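Local coordinates for protein alternansucrase (Leuconostoc mesenteroides, PDB 6HVG) that belongs to glycoside hydrolase family 70 and joins a calcium-binding TIM-barrel region to putative cell-wall-binding repeats of the choline-binding type, at residues V287-Q298 against S312-F322; L940-N948 against Y955-T963. All coordinates share one frame; numbering follows the deposited sequence.

Contact 1. Residues V287-Q298 against S312-F322; sequences VANTEIINGKLQ and SKDVAGNTFYF
With CG of Asn289 turned trans to its own backbone N (chi1 -153°), the amide curls back to the 312-322 segment although the CB of Asn289 points away from it, and OD1 takes the backbone N of Val315 at 3.0 Å. The N-H points at the oxygen at 157°, from somewhat outside the carbonyl plane. This is the one hydrogen bond that crosses between the segments, and Tyr278 and Phe269 pack on the same buried asparagine. It grips the start of a type I turn, Asp314 to Gly317, which an Asx motif closes from within: Asp314 OD2 accepts from Gly317 N at 3.1 Å and also from Asn318 N. Beside it, Val287 CG2 meets Val315 CG2 at 4.1 Å. Farther along, Leu297 lays CD2 over one face of the Phe320 ring, 3.7 Å from its centroid, a CH-pi contact, while His347 packs against the same phenylalanine. Thr290 CG2 instead reaches the edge of the Phe322 ring, 3.9 Å from CZ. Strands 296-298 and 319-322 run at 100° to each other; two successive beta-hairpins of separate sheets meet through side chains and, at Asn289 and Asp314, close backbones, consistent with the hairpin repeats of the choline-binding fold.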
loop_
_atom_site.group_PDB
_atom_site.type_symbol
_atom_site.label_atom_id
_atom_site.label_comp_id
_atom_site.label_asym_id
_atom_site.label_seq_id
_atom_site.Cartn_x
_atom_site.Cartn_y
_atom_site.Cartn_z
ATOM N N VAL A 287 3.728 18.038 -41.039
ATOM C CA VAL A 287 4.905 18.373 -40.266
ATOM C C VAL A 287 6.128 18.307 -41.145
ATOM O O VAL A 287 6.159 17.600 -42.153
ATOM C CB VAL A 287 5.115 17.424 -39.084
ATOM C CG1 VAL A 287 4.039 17.624 -38.034
ATOM C CG2 VAL A 287 5.155 15.969 -39.561
ATOM N N ALA A 288 7.138 19.062 -40.749
ATOM C CA ALA A 288 8.403 19.029 -41.428
ATOM C C ALA A 288 9.012 17.631 -41.249
ATOM O O ALA A 288 8.917 16.998 -40.179
ATOM C CB ALA A 288 9.340 20.100 -40.880
ATOM N N ASN A 289 9.647 17.156 -42.309
ATOM C CA ASN A 289 10.313 15.879 -42.267
ATOM C C ASN A 289 11.433 15.847 -43.273
ATOM O O ASN A 289 11.505 16.661 -44.208
ATOM C CB ASN A 289 9.323 14.747 -42.550
ATOM C CG ASN A 289 9.721 13.428 -41.913
ATOM O OD1 ASN A 289 10.330 13.401 -40.841
ATOM N ND2 ASN A 289 9.390 12.330 -42.571
ATOM N N THR A 290 12.336 14.901 -43.059
ATOM C CA THR A 290 13.470 14.711 -43.941
ATOM C C THR A 290 13.389 13.334 -44.543
ATOM O O THR A 290 12.953 12.391 -43.900
ATOM C CB THR A 290 14.787 14.852 -43.165
ATOM O OG1 THR A 290 14.867 13.825 -42.156
ATOM C CG2 THR A 290 14.862 16.233 -42.498
ATOM N N GLU A 291 13.813 13.225 -45.784
ATOM C CA GLU A 291 13.906 11.930 -46.424
ATOM C C GLU A 291 15.219 11.893 -47.163
ATOM O O GLU A 291 15.841 12.935 -47.419
ATOM C CB GLU A 291 12.741 11.717 -47.382
ATOM C CG GLU A 291 12.866 12.492 -48.678
ATOM C CD GLU A 291 11.599 12.458 -49.501
ATOM O OE1 GLU A 291 10.955 11.388 -49.517
ATOM O OE2 GLU A 291 11.256 13.498 -50.121
ATOM N N ILE A 292 15.618 10.685 -47.528
ATOM C CA ILE A 292 16.875 10.504 -48.232
ATOM C C ILE A 292 16.595 10.401 -49.735
ATOM O O ILE A 292 16.004 9.440 -50.210
ATOM C CB ILE A 292 17.726 9.340 -47.663
ATOM C CG1 ILE A 292 18.839 8.968 -48.652
ATOM C CG2 ILE A 292 16.865 8.136 -47.304
ATOM C CD1 ILE A 292 20.003 8.244 -48.009
ATOM N N ILE A 293 16.989 11.435 -50.464
ATOM C CA ILE A 293 16.852 11.475 -51.912
ATOM C C ILE A 293 18.234 11.205 -52.481
ATOM O O ILE A 293 19.214 11.826 -52.058
ATOM C CB ILE A 293 16.368 12.856 -52.390
ATOM C CG1 ILE A 293 14.959 13.147 -51.850
ATOM C CG2 ILE A 293 16.421 12.951 -53.906
ATOM C CD1 ILE A 293 13.990 11.992 -52.024
ATOM N N ASN A 294 18.305 10.294 -53.453
ATOM C CA ASN A 294 19.570 9.747 -53.917
ATOM C C ASN A 294 20.308 9.233 -52.676
ATOM O O ASN A 294 19.758 8.392 -51.933
ATOM C CB ASN A 294 20.347 10.794 -54.732
ATOM C CG ASN A 294 19.564 11.293 -55.945
ATOM O OD1 ASN A 294 18.660 10.622 -56.448
ATOM N ND2 ASN A 294 19.916 12.475 -56.423
ATOM N N GLY A 295 21.508 9.751 -52.422
ATOM C CA GLY A 295 22.277 9.357 -51.245
ATOM C C GLY A 295 22.366 10.400 -50.142
ATOM O O GLY A 295 23.146 10.231 -49.208
ATOM N N LYS A 296 21.564 11.459 -50.218
ATOM C CA LYS A 296 21.709 12.616 -49.322
ATOM C C LYS A 296 20.394 12.952 -48.597
ATOM O O LYS A 296 19.318 12.919 -49.204
ATOM C CB LYS A 296 22.227 13.841 -50.100
ATOM N N LEU A 297 20.484 13.264 -47.302
ATOM C CA LEU A 297 19.296 13.689 -46.551
ATOM C C LEU A 297 18.814 15.008 -47.143
ATOM O O LEU A 297 19.631 15.834 -47.558
ATOM C CB LEU A 297 19.598 13.867 -45.065
ATOM C CG LEU A 297 18.368 14.000 -44.172
ATOM C CD1 LEU A 297 17.630 12.675 -44.060
ATOM C CD2 LEU A 297 18.745 14.494 -42.785
ATOM N N GLN A 298 17.493 15.164 -47.232
ATOM C CA GLN A 298 16.850 16.400 -47.694
ATOM C C GLN A 298 15.828 16.734 -46.646
ATOM O O GLN A 298 15.351 15.849 -45.930
ATOM C CB GLN A 298 16.114 16.222 -49.019
ATOM C CG GLN A 298 16.916 16.517 -50.282
ATOM C CD GLN A 298 16.206 16.108 -51.568
ATOM O OE1 GLN A 298 16.844 15.654 -52.520
ATOM N NE2 GLN A 298 14.880 16.269 -51.602
ATOM N N SER A 312 15.489 23.050 -40.290
ATOM C CA SER A 312 14.229 22.284 -40.377
ATOM C C SER A 312 14.360 20.973 -39.617
ATOM O O SER A 312 15.421 20.350 -39.636
ATOM C CB SER A 312 13.836 21.984 -41.836
ATOM O OG SER A 312 12.821 20.992 -41.885
ATOM N N LYS A 313 13.291 20.543 -38.963
ATOM C CA LYS A 313 13.332 19.289 -38.221
ATOM C C LYS A 313 12.933 18.029 -39.019
ATOM O O LYS A 313 12.510 18.105 -40.192
ATOM C CB LYS A 313 12.405 19.389 -37.026
ATOM C CG LYS A 313 12.749 20.439 -36.008
ATOM C CD LYS A 313 12.054 20.113 -34.693
ATOM C CE LYS A 313 12.095 21.281 -33.731
ATOM N NZ LYS A 313 11.827 20.819 -32.342
ATOM N N ASP A 314 13.081 16.879 -38.350
ATOM C CA ASP A 314 12.435 15.628 -38.746
ATOM C C ASP A 314 11.473 15.120 -37.643
ATOM O O ASP A 314 11.482 15.606 -36.514
ATOM C CB ASP A 314 13.498 14.563 -39.156
ATOM C CG ASP A 314 14.323 14.010 -37.981
ATOM O OD1 ASP A 314 15.349 13.356 -38.249
ATOM O OD2 ASP A 314 13.963 14.195 -36.808
ATOM N N VAL A 315 10.659 14.127 -37.977
ATOM C CA VAL A 315 9.636 13.629 -37.057
ATOM C C VAL A 315 10.198 13.216 -35.700
ATOM O O VAL A 315 9.556 13.406 -34.669
ATOM C CB VAL A 315 8.828 12.478 -37.727
ATOM C CG1 VAL A 315 8.107 11.576 -36.717
ATOM C CG2 VAL A 315 7.863 13.071 -38.732
ATOM N N ALA A 316 11.383 12.634 -35.700
ATOM C CA ALA A 316 11.994 12.201 -34.438
ATOM C C ALA A 316 12.238 13.378 -33.472
ATOM O O ALA A 316 12.127 13.224 -32.254
ATOM C CB ALA A 316 13.291 11.466 -34.711
ATOM N N GLY A 317 12.542 14.555 -34.031
ATOM C CA GLY A 317 12.795 15.770 -33.230
ATOM C C GLY A 317 14.182 16.394 -33.386
ATOM O O GLY A 317 14.498 17.337 -32.671
ATOM N N ASN A 318 14.985 15.869 -34.319
ATOM C CA ASN A 318 16.305 16.383 -34.632
ATOM C C ASN A 318 16.221 17.562 -35.563
ATOM O O ASN A 318 15.468 17.552 -36.541
ATOM C CB ASN A 318 17.146 15.340 -35.368
ATOM C CG ASN A 318 17.395 14.111 -34.545
ATOM O OD1 ASN A 318 16.880 13.060 -34.857
ATOM N ND2 ASN A 318 18.184 14.240 -33.482
ATOM N N THR A 319 17.042 18.561 -35.299
ATOM C CA THR A 319 17.090 19.730 -36.146
ATOM C C THR A 319 18.313 19.639 -37.036
ATOM O O THR A 319 19.360 19.181 -36.589
ATOM C CB THR A 319 17.086 21.018 -35.317
ATOM O OG1 THR A 319 16.011 20.956 -34.364
ATOM C CG2 THR A 319 16.907 22.238 -36.228
ATOM N N PHE A 320 18.155 20.021 -38.302
ATOM C CA PHE A 320 19.259 20.070 -39.265
ATOM C C PHE A 320 19.298 21.482 -39.807
ATOM O O PHE A 320 18.376 22.256 -39.573
ATOM C CB PHE A 320 19.042 19.106 -40.452
ATOM C CG PHE A 320 18.866 17.678 -40.050
ATOM C CD1 PHE A 320 19.910 16.773 -40.175
ATOM C CD2 PHE A 320 17.657 17.245 -39.501
ATOM C CE1 PHE A 320 19.751 15.460 -39.750
ATOM C CE2 PHE A 320 17.485 15.929 -39.097
ATOM C CZ PHE A 320 18.537 15.035 -39.213
ATOM N N TYR A 321 20.358 21.806 -40.530
ATOM C CA TYR A 321 20.401 23.040 -41.305
ATOM C C TYR A 321 20.697 22.661 -42.732
ATOM O O TYR A 321 21.560 21.834 -42.984
ATOM C CB TYR A 321 21.478 24.026 -40.796
ATOM C CG TYR A 321 21.479 25.313 -41.588
ATOM C CD1 TYR A 321 20.637 26.366 -41.241
ATOM C CD2 TYR A 321 22.281 25.451 -42.716
ATOM C CE1 TYR A 321 20.594 27.534 -41.989
ATOM C CE2 TYR A 321 22.258 26.618 -43.469
ATOM C CZ TYR A 321 21.413 27.658 -43.101
ATOM O OH TYR A 321 21.390 28.801 -43.864
ATOM N N PHE A 322 19.990 23.275 -43.674
ATOM C CA PHE A 322 20.162 22.933 -45.077
ATOM C C PHE A 322 20.572 24.162 -45.867
ATOM O O PHE A 322 19.925 25.200 -45.765
ATOM C CB PHE A 322 18.861 22.342 -45.641
ATOM C CG PHE A 322 18.457 21.033 -45.010
ATOM C CD1 PHE A 322 19.029 19.839 -45.423
ATOM C CD2 PHE A 322 17.496 20.990 -44.006
ATOM C CE1 PHE A 322 18.661 18.632 -44.845
ATOM C CE2 PHE A 322 17.124 19.783 -43.427
ATOM C CZ PHE A 322 17.689 18.600 -43.862
#

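Contact 2. Residues L940-N948 against Y955-T963; sequences LYRALVLSN and YDSDDKAPT
Arg942 supplies the charged part of the contact, its NE forming a salt bridge with Asp958 OD1 at 2.7 Å. The carboxylate plane stands 77° from that of the guanidinium, and the second oxygen, OD2, is held by Gly1011 N. A bend at chi2 (90°) turns the arginine chain across the 955-963 loop. There NH1 donates to Tyr955 O at 2.9 Å and to the carbonyl O of Ala943, the next residue after the arginine, at 3.1 Å, both close to the guanidinium plane, while the backbone between Ser957 and Asp958 lies over one face. Three bonds thus fix the rotation of this buried group. Two backbone bonds join the segments: Ala943 N donates to Pro962 O at 3.2 Å, and Tyr955 N to Leu944 O at 2.9 Å. Apolar packing fills in around them, with Leu940 CD2 on Thr963 CG2 at 3.7 Å and Ala943 CB against Tyr955 CD2 at 4.0 Å; the threonine hydroxyl bonds instead to Val981 O. Arg942 and Thr963 form an antiparallel non-hydrogen-bonded pair. Just beyond, Leu944 and Val945 make a classic beta bulge opposite Val1006, where the chain turns a corner in antiparallel sheet structure, as in the all-beta domain C of this enzyme family.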
loop_
_atom_site.group_PDB
_atom_site.type_symbol
_atom_site.label_atom_id
_atom_site.label_comp_id
_atom_site.label_asym_id
_atom_site.label_seq_id
_atom_site.Cartn_x
_atom_site.Cartn_y
_atom_site.Cartn_z
ATOM N N LEU A 940 -24.060 -47.561 9.188
ATOM C CA LEU A 940 -24.951 -46.620 8.532
ATOM C C LEU A 940 -24.456 -45.222 8.777
ATOM O O LEU A 940 -24.154 -44.851 9.926
ATOM C CB LEU A 940 -26.374 -46.753 9.061
ATOM C CG LEU A 940 -27.465 -46.135 8.183
ATOM C CD1 LEU A 940 -27.601 -46.913 6.878
ATOM C CD2 LEU A 940 -28.812 -46.100 8.882
ATOM N N TYR A 941 -24.361 -44.453 7.697
ATOM C CA TYR A 941 -23.958 -43.052 7.758
ATOM C C TYR A 941 -25.096 -42.157 7.221
ATOM O O TYR A 941 -25.874 -42.579 6.381
ATOM C CB TYR A 941 -22.669 -42.836 6.957
ATOM C CG TYR A 941 -21.410 -43.195 7.706
ATOM C CD1 TYR A 941 -21.035 -44.515 7.889
ATOM C CD2 TYR A 941 -20.589 -42.212 8.232
ATOM C CE1 TYR A 941 -19.893 -44.839 8.590
ATOM C CE2 TYR A 941 -19.438 -42.532 8.927
ATOM C CZ TYR A 941 -19.101 -43.851 9.105
ATOM O OH TYR A 941 -17.961 -44.144 9.810
ATOM N N ARG A 942 -25.193 -40.937 7.748
ATOM C CA ARG A 942 -26.173 -39.956 7.282
ATOM C C ARG A 942 -25.533 -38.618 6.965
ATOM O O ARG A 942 -24.547 -38.233 7.580
ATOM C CB ARG A 942 -27.280 -39.744 8.318
ATOM C CG ARG A 942 -26.869 -39.126 9.657
ATOM C CD ARG A 942 -26.956 -37.614 9.668
ATOM N NE ARG A 942 -26.794 -37.056 11.015
ATOM C CZ ARG A 942 -26.832 -35.754 11.292
ATOM N NH1 ARG A 942 -26.970 -34.850 10.319
ATOM N NH2 ARG A 942 -26.731 -35.327 12.543
ATOM N N ALA A 943 -26.103 -37.917 5.996
ATOM C CA ALA A 943 -25.586 -36.628 5.567
ATOM C C ALA A 943 -25.769 -35.553 6.623
ATOM O O ALA A 943 -26.794 -35.489 7.262
ATOM C CB ALA A 943 -26.267 -36.207 4.263
ATOM N N LEU A 944 -24.736 -34.745 6.803
ATOM C CA LEU A 944 -24.812 -33.533 7.598
ATOM C C LEU A 944 -25.129 -32.323 6.701
ATOM O O LEU A 944 -25.884 -31.422 7.081
ATOM C CB LEU A 944 -23.470 -33.310 8.298
ATOM C CG LEU A 944 -23.387 -32.157 9.298
ATOM C CD1 LEU A 944 -24.056 -32.541 10.618
ATOM C CD2 LEU A 944 -21.936 -31.785 9.532
ATOM N N VAL A 945 -24.575 -32.349 5.497
ATOM C CA VAL A 945 -24.583 -31.224 4.585
ATOM C C VAL A 945 -24.481 -31.767 3.155
ATOM O O VAL A 945 -23.571 -32.550 2.858
ATOM C CB VAL A 945 -23.389 -30.299 4.934
ATOM C CG1 VAL A 945 -22.787 -29.614 3.711
ATOM C CG2 VAL A 945 -23.807 -29.270 5.981
ATOM N N LEU A 946 -25.424 -31.372 2.285
ATOM C CA LEU A 946 -25.403 -31.734 0.845
ATOM C C LEU A 946 -25.780 -30.563 -0.050
ATOM O O LEU A 946 -26.805 -29.915 0.176
ATOM C CB LEU A 946 -26.375 -32.858 0.549
ATOM C CG LEU A 946 -25.967 -34.266 0.946
ATOM C CD1 LEU A 946 -27.104 -35.196 0.580
ATOM C CD2 LEU A 946 -24.681 -34.725 0.269
ATOM N N SER A 947 -24.956 -30.300 -1.061
ATOM C CA SER A 947 -25.197 -29.190 -1.982
ATOM C C SER A 947 -26.217 -29.546 -3.077
ATOM O O SER A 947 -26.404 -30.704 -3.400
ATOM C CB SER A 947 -23.878 -28.733 -2.627
ATOM O OG SER A 947 -23.305 -29.749 -3.417
ATOM N N ASN A 948 -26.859 -28.523 -3.631
ATOM C CA ASN A 948 -27.805 -28.684 -4.721
ATOM C C ASN A 948 -27.893 -27.365 -5.490
ATOM O O ASN A 948 -27.161 -26.426 -5.189
ATOM C CB ASN A 948 -29.170 -29.127 -4.188
ATOM C CG ASN A 948 -29.778 -28.124 -3.206
ATOM O OD1 ASN A 948 -30.003 -26.947 -3.544
ATOM N ND2 ASN A 948 -30.062 -28.586 -1.984
ATOM N N TYR A 955 -28.616 -30.801 7.703
ATOM C CA TYR A 955 -29.413 -31.781 8.450
ATOM C C TYR A 955 -28.986 -31.782 9.908
ATOM O O TYR A 955 -27.847 -32.138 10.227
ATOM C CB TYR A 955 -29.261 -33.172 7.821
ATOM C CG TYR A 955 -29.689 -33.206 6.370
ATOM C CD1 TYR A 955 -31.031 -33.108 6.022
ATOM C CD2 TYR A 955 -28.756 -33.298 5.344
ATOM C CE1 TYR A 955 -31.440 -33.102 4.695
ATOM C CE2 TYR A 955 -29.152 -33.279 4.011
ATOM C CZ TYR A 955 -30.496 -33.191 3.699
ATOM O OH TYR A 955 -30.901 -33.203 2.399
ATOM N N ASP A 956 -29.903 -31.393 10.790
ATOM C CA ASP A 956 -29.561 -31.126 12.202
ATOM C C ASP A 956 -29.466 -32.388 13.048
ATOM O O ASP A 956 -28.784 -32.386 14.077
ATOM C CB ASP A 956 -30.571 -30.156 12.832
ATOM C CG ASP A 956 -30.811 -28.919 11.969
ATOM O OD1 ASP A 956 -29.840 -28.434 11.345
ATOM O OD2 ASP A 956 -31.966 -28.451 11.881
ATOM N N SER A 957 -30.139 -33.455 12.613
ATOM C CA SER A 957 -30.119 -34.730 13.332
ATOM C C SER A 957 -30.330 -35.932 12.389
ATOM O O SER A 957 -30.658 -35.752 11.220
ATOM C CB SER A 957 -31.212 -34.703 14.383
ATOM O OG SER A 957 -32.460 -34.377 13.789
ATOM N N ASP A 958 -30.169 -37.151 12.903
ATOM C CA ASP A 958 -30.181 -38.354 12.071
ATOM C C ASP A 958 -31.517 -38.593 11.359
ATOM O O ASP A 958 -31.543 -39.068 10.216
ATOM C CB ASP A 958 -29.848 -39.585 12.914
ATOM C CG ASP A 958 -28.431 -39.595 13.431
ATOM O OD1 ASP A 958 -27.578 -38.898 12.847
ATOM O OD2 ASP A 958 -28.155 -40.327 14.415
ATOM N N ASP A 959 -32.626 -38.312 12.040
ATOM C CA ASP A 959 -33.974 -38.618 11.499
ATOM C C ASP A 959 -34.313 -37.829 10.238
ATOM O O ASP A 959 -34.973 -38.338 9.344
ATOM C CB ASP A 959 -35.063 -38.405 12.561
ATOM C CG ASP A 959 -34.765 -37.254 13.471
ATOM O OD1 ASP A 959 -33.737 -37.347 14.159
ATOM O OD2 ASP A 959 -35.554 -36.290 13.538
ATOM N N LYS A 960 -33.842 -36.586 10.173
ATOM C CA LYS A 960 -34.198 -35.699 9.061
ATOM C C LYS A 960 -33.342 -35.904 7.806
ATOM O O LYS A 960 -33.622 -35.321 6.756
ATOM C CB LYS A 960 -34.161 -34.236 9.522
ATOM C CG LYS A 960 -35.157 -33.958 10.640
ATOM C CD LYS A 960 -35.251 -32.499 11.035
ATOM C CE LYS A 960 -34.017 -32.045 11.809
ATOM N NZ LYS A 960 -34.057 -30.627 12.260
ATOM N N ALA A 961 -32.296 -36.721 7.907
ATOM C CA ALA A 961 -31.305 -36.851 6.832
ATOM C C ALA A 961 -31.342 -38.198 6.118
ATOM O O ALA A 961 -31.705 -39.212 6.713
ATOM C CB ALA A 961 -29.908 -36.618 7.378
ATOM N N PRO A 962 -30.915 -38.216 4.843
ATOM C CA PRO A 962 -30.743 -39.448 4.103
ATOM C C PRO A 962 -29.603 -40.246 4.652
ATOM O O PRO A 962 -28.575 -39.689 4.991
ATOM C CB PRO A 962 -30.373 -39.000 2.691
ATOM C CG PRO A 962 -30.148 -37.552 2.743
ATOM C CD PRO A 962 -30.673 -37.022 4.026
ATOM N N THR A 963 -29.785 -41.554 4.745
ATOM C CA THR A 963 -28.759 -42.452 5.234
ATOM C C THR A 963 -28.144 -43.158 4.068
ATOM O O THR A 963 -28.721 -43.253 3.013
ATOM C CB THR A 963 -29.325 -43.523 6.188
ATOM O OG1 THR A 963 -30.282 -44.306 5.486
ATOM C CG2 THR A 963 -30.001 -42.867 7.406
#

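Overall arrangement
Contacts 1 and 2 lie on opposite sides of the chain's centre, their own centres about 48 and 46 Å from it and about 84 Å from each other. Their nearest atoms are still about 61 Å apart, so neither touches the other, and contact 1 is complete in the sequence before contact 2 begins. Both involve antiparallel strands, but differently: 287-298 and 312-322 lie in separate sheets, whereas 940-948 and the end of 955-963, otherwise a loop, share one. Contact 1 sits among the putative cell-wall-binding repeats, contact 2 within the family 70 region. The calcium ion is bound by Glu575, Asp581, Asn625 and Asp1159, none of which belongs to either contact.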